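Local coordinates for legionella ubiquitin-specific protease A domain-containing protein (Legionella pneumophila subsp. pneumophila, PDB 5DGG) that is of uncertain function but probably forms the LupA-type, ubiquitin-specific protease-like domain of a longer Legionella protein, at residues 63-68 with 95-100. Sequence-based numbering, arbitrary orientation. Where two conformers were deposited one is given.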
loop_
_atom_site.group_PDB
_atom_site.type_symbol
_atom_site.label_atom_id
_atom_site.label_comp_id
_atom_site.label_asym_id
_atom_site.label_seq_id
_atom_site.Cartn_x
_atom_site.Cartn_y
_atom_site.Cartn_z
ATOM N N HIS A 63 9.691 -5.175 6.304
ATOM C CA HIS A 63 8.370 -5.732 6.371
ATOM C C HIS A 63 7.338 -4.745 5.738
ATOM O O HIS A 63 6.675 -4.024 6.460
ATOM C CB HIS A 63 8.051 -6.000 7.854
ATOM C CG HIS A 63 6.781 -6.765 8.092
ATOM N ND1 HIS A 63 6.753 -7.981 8.746
ATOM C CD2 HIS A 63 5.503 -6.513 7.721
ATOM C CE1 HIS A 63 5.508 -8.400 8.830
ATOM N NE2 HIS A 63 4.733 -7.537 8.198
ATOM N N TRP A 64 7.227 -4.742 4.411
ATOM C CA TRP A 64 6.335 -3.834 3.695
ATOM C C TRP A 64 4.907 -3.993 4.162
ATOM O O TRP A 64 4.444 -5.108 4.419
ATOM C CB TRP A 64 6.413 -4.077 2.180
ATOM C CG TRP A 64 7.774 -3.670 1.632
ATOM C CD1 TRP A 64 8.824 -4.502 1.312
ATOM C CD2 TRP A 64 8.200 -2.357 1.351
ATOM N NE1 TRP A 64 9.893 -3.769 0.860
ATOM C CE2 TRP A 64 9.536 -2.445 0.855
ATOM C CE3 TRP A 64 7.597 -1.113 1.454
ATOM C CZ2 TRP A 64 10.273 -1.324 0.494
ATOM C CZ3 TRP A 64 8.311 -0.004 1.047
ATOM C CH2 TRP A 64 9.659 -0.110 0.596
ATOM N N ARG A 65 4.250 -2.858 4.323
ATOM C CA ARG A 65 2.848 -2.768 4.637
ATOM C C ARG A 65 2.170 -1.742 3.727
ATOM O O ARG A 65 2.816 -0.920 3.075
ATOM C CB ARG A 65 2.669 -2.386 6.116
ATOM C CG ARG A 65 3.127 -3.444 7.107
ATOM C CD ARG A 65 2.965 -2.959 8.538
ATOM N NE ARG A 65 3.499 -3.909 9.494
ATOM C CZ ARG A 65 4.763 -3.939 9.939
ATOM N NH1 ARG A 65 5.679 -3.077 9.550
ATOM N NH2 ARG A 65 5.109 -4.859 10.803
ATOM N N GLY A 66 0.860 -1.814 3.647
ATOM C CA GLY A 66 0.105 -0.897 2.817
ATOM C C GLY A 66 -0.843 -0.038 3.616
ATOM O O GLY A 66 -1.418 -0.475 4.602
ATOM N N VAL A 67 -0.927 1.226 3.234
ATOM C CA VAL A 67 -1.833 2.163 3.811
ATOM C C VAL A 67 -2.782 2.664 2.737
ATOM O O VAL A 67 -2.321 3.171 1.683
ATOM C CB VAL A 67 -1.034 3.356 4.370
ATOM C CG1 VAL A 67 -1.957 4.473 4.842
ATOM C CG2 VAL A 67 -0.111 2.888 5.447
ATOM N N TYR A 68 -4.076 2.566 2.987
ATOM C CA TYR A 68 -5.119 2.950 2.017
ATOM C C TYR A 68 -6.101 3.904 2.653
ATOM O O TYR A 68 -6.871 3.517 3.551
ATOM C CB TYR A 68 -5.832 1.715 1.416
ATOM C CG TYR A 68 -4.831 0.705 1.014
ATOM C CD1 TYR A 68 -4.264 0.768 -0.227
ATOM C CD2 TYR A 68 -4.438 -0.316 1.876
ATOM C CE1 TYR A 68 -3.288 -0.109 -0.604
ATOM C CE2 TYR A 68 -3.461 -1.194 1.516
ATOM C CZ TYR A 68 -2.872 -1.076 0.284
ATOM O OH TYR A 68 -1.924 -1.980 -0.153
ATOM N N ALA A 95 -0.891 -2.859 13.717
ATOM C CA ALA A 95 -0.905 -1.946 14.875
ATOM C C ALA A 95 0.340 -1.084 14.920
ATOM O O ALA A 95 0.313 0.062 15.385
ATOM C CB ALA A 95 -1.049 -2.746 16.174
ATOM N N VAL A 96 1.410 -1.609 14.355
ATOM C CA VAL A 96 2.666 -0.903 14.337
ATOM C C VAL A 96 2.577 0.408 13.523
ATOM O O VAL A 96 3.396 1.302 13.681
ATOM C CB VAL A 96 3.782 -1.862 13.845
ATOM C CG1 VAL A 96 3.837 -1.940 12.328
ATOM C CG2 VAL A 96 5.119 -1.471 14.415
ATOM N N LEU A 97 1.570 0.545 12.658
ATOM C CA LEU A 97 1.393 1.758 11.868
ATOM C C LEU A 97 0.400 2.756 12.412
ATOM O O LEU A 97 0.313 3.844 11.845
ATOM C CB LEU A 97 0.983 1.451 10.409
ATOM C CG LEU A 97 2.035 0.722 9.563
ATOM C CD1 LEU A 97 1.514 0.518 8.163
ATOM C CD2 LEU A 97 3.341 1.455 9.509
ATOM N N ASP A 98 -0.337 2.431 13.471
ATOM C CA ASP A 98 -1.433 3.313 13.917
ATOM C C ASP A 98 -0.918 4.705 14.246
ATOM O O ASP A 98 -1.394 5.702 13.700
ATOM C CB ASP A 98 -2.179 2.759 15.134
ATOM C CG ASP A 98 -3.011 1.523 14.832
ATOM O OD1 ASP A 98 -3.115 1.084 13.656
ATOM O OD2 ASP A 98 -3.543 0.905 15.791
ATOM N N ASP A 99 0.103 4.783 15.098
ATOM C CA ASP A 99 0.618 6.076 15.562
ATOM C C ASP A 99 1.289 6.827 14.457
ATOM O O ASP A 99 1.129 8.026 14.359
ATOM C CB ASP A 99 1.664 5.875 16.655
ATOM C CG ASP A 99 1.044 5.578 17.993
ATOM O OD1 ASP A 99 0.033 6.242 18.344
ATOM O OD2 ASP A 99 1.563 4.670 18.686
ATOM N N TYR A 100 2.045 6.077 13.658
ATOM C CA TYR A 100 2.803 6.600 12.545
ATOM C C TYR A 100 1.905 7.298 11.574
ATOM O O TYR A 100 2.166 8.451 11.198
ATOM C CB TYR A 100 3.583 5.485 11.825
ATOM C CG TYR A 100 4.419 5.964 10.658
ATOM C CD1 TYR A 100 5.603 6.683 10.881
ATOM C CD2 TYR A 100 4.050 5.721 9.345
ATOM C CE1 TYR A 100 6.374 7.118 9.816
ATOM C CE2 TYR A 100 4.810 6.163 8.281
ATOM C CZ TYR A 100 5.991 6.853 8.541
ATOM O OH TYR A 100 6.769 7.331 7.536
#
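Leu97 reaches toward the strand and meets the aliphatic part of the Arg65 side chain. One methyl does most of the work: Leu97 CD1 lies 3.7 Å from Arg65 CB and 3.8 Å from Arg65 CD. With CD1 anti to its own CA (chi2 -179°), the leucine is stretched to full length toward the strand. The same methyl also touches the neighbouring apolar residue on this face of the strand, Val67, whose CG2 is 4.0 Å from Leu97 CD1, so a single leucine branch spans both.

Beyond CD the arginine changes character. Its chain runs extended from CG to NE, and a quarter turn at the end (chi4 89°) sets the guanidinium broadside between two neighbours. His63 CD2 sits 3.4 Å above the centre of one face. Over the opposite face stands Val96 CG1, with the two side chains crossing at about a right angle; Val96 was modelled in two conformers, so its very close approach is doubtful. The polar end has another partner: Arg65 NE makes a salt bridge to Asp87 OD2, while Asp87 OD1 accepts a hydrogen bond from His63 NE2. One carboxylate thus ties histidine and arginine together, which probably helps keep the ring over the guanidinium.

The contact joins the central strand 65-70 of the mixed sheet to Val96 and Leu97, next to helix 98-108. Strands 54-60 and 81-86 pair with strand 65-70 on either side, both antiparallel, Val59 touching Leu97 and Leu83 and Leu85 touching Val67, while Arg30 from a loop packs on Arg65, Val96 and Leu97.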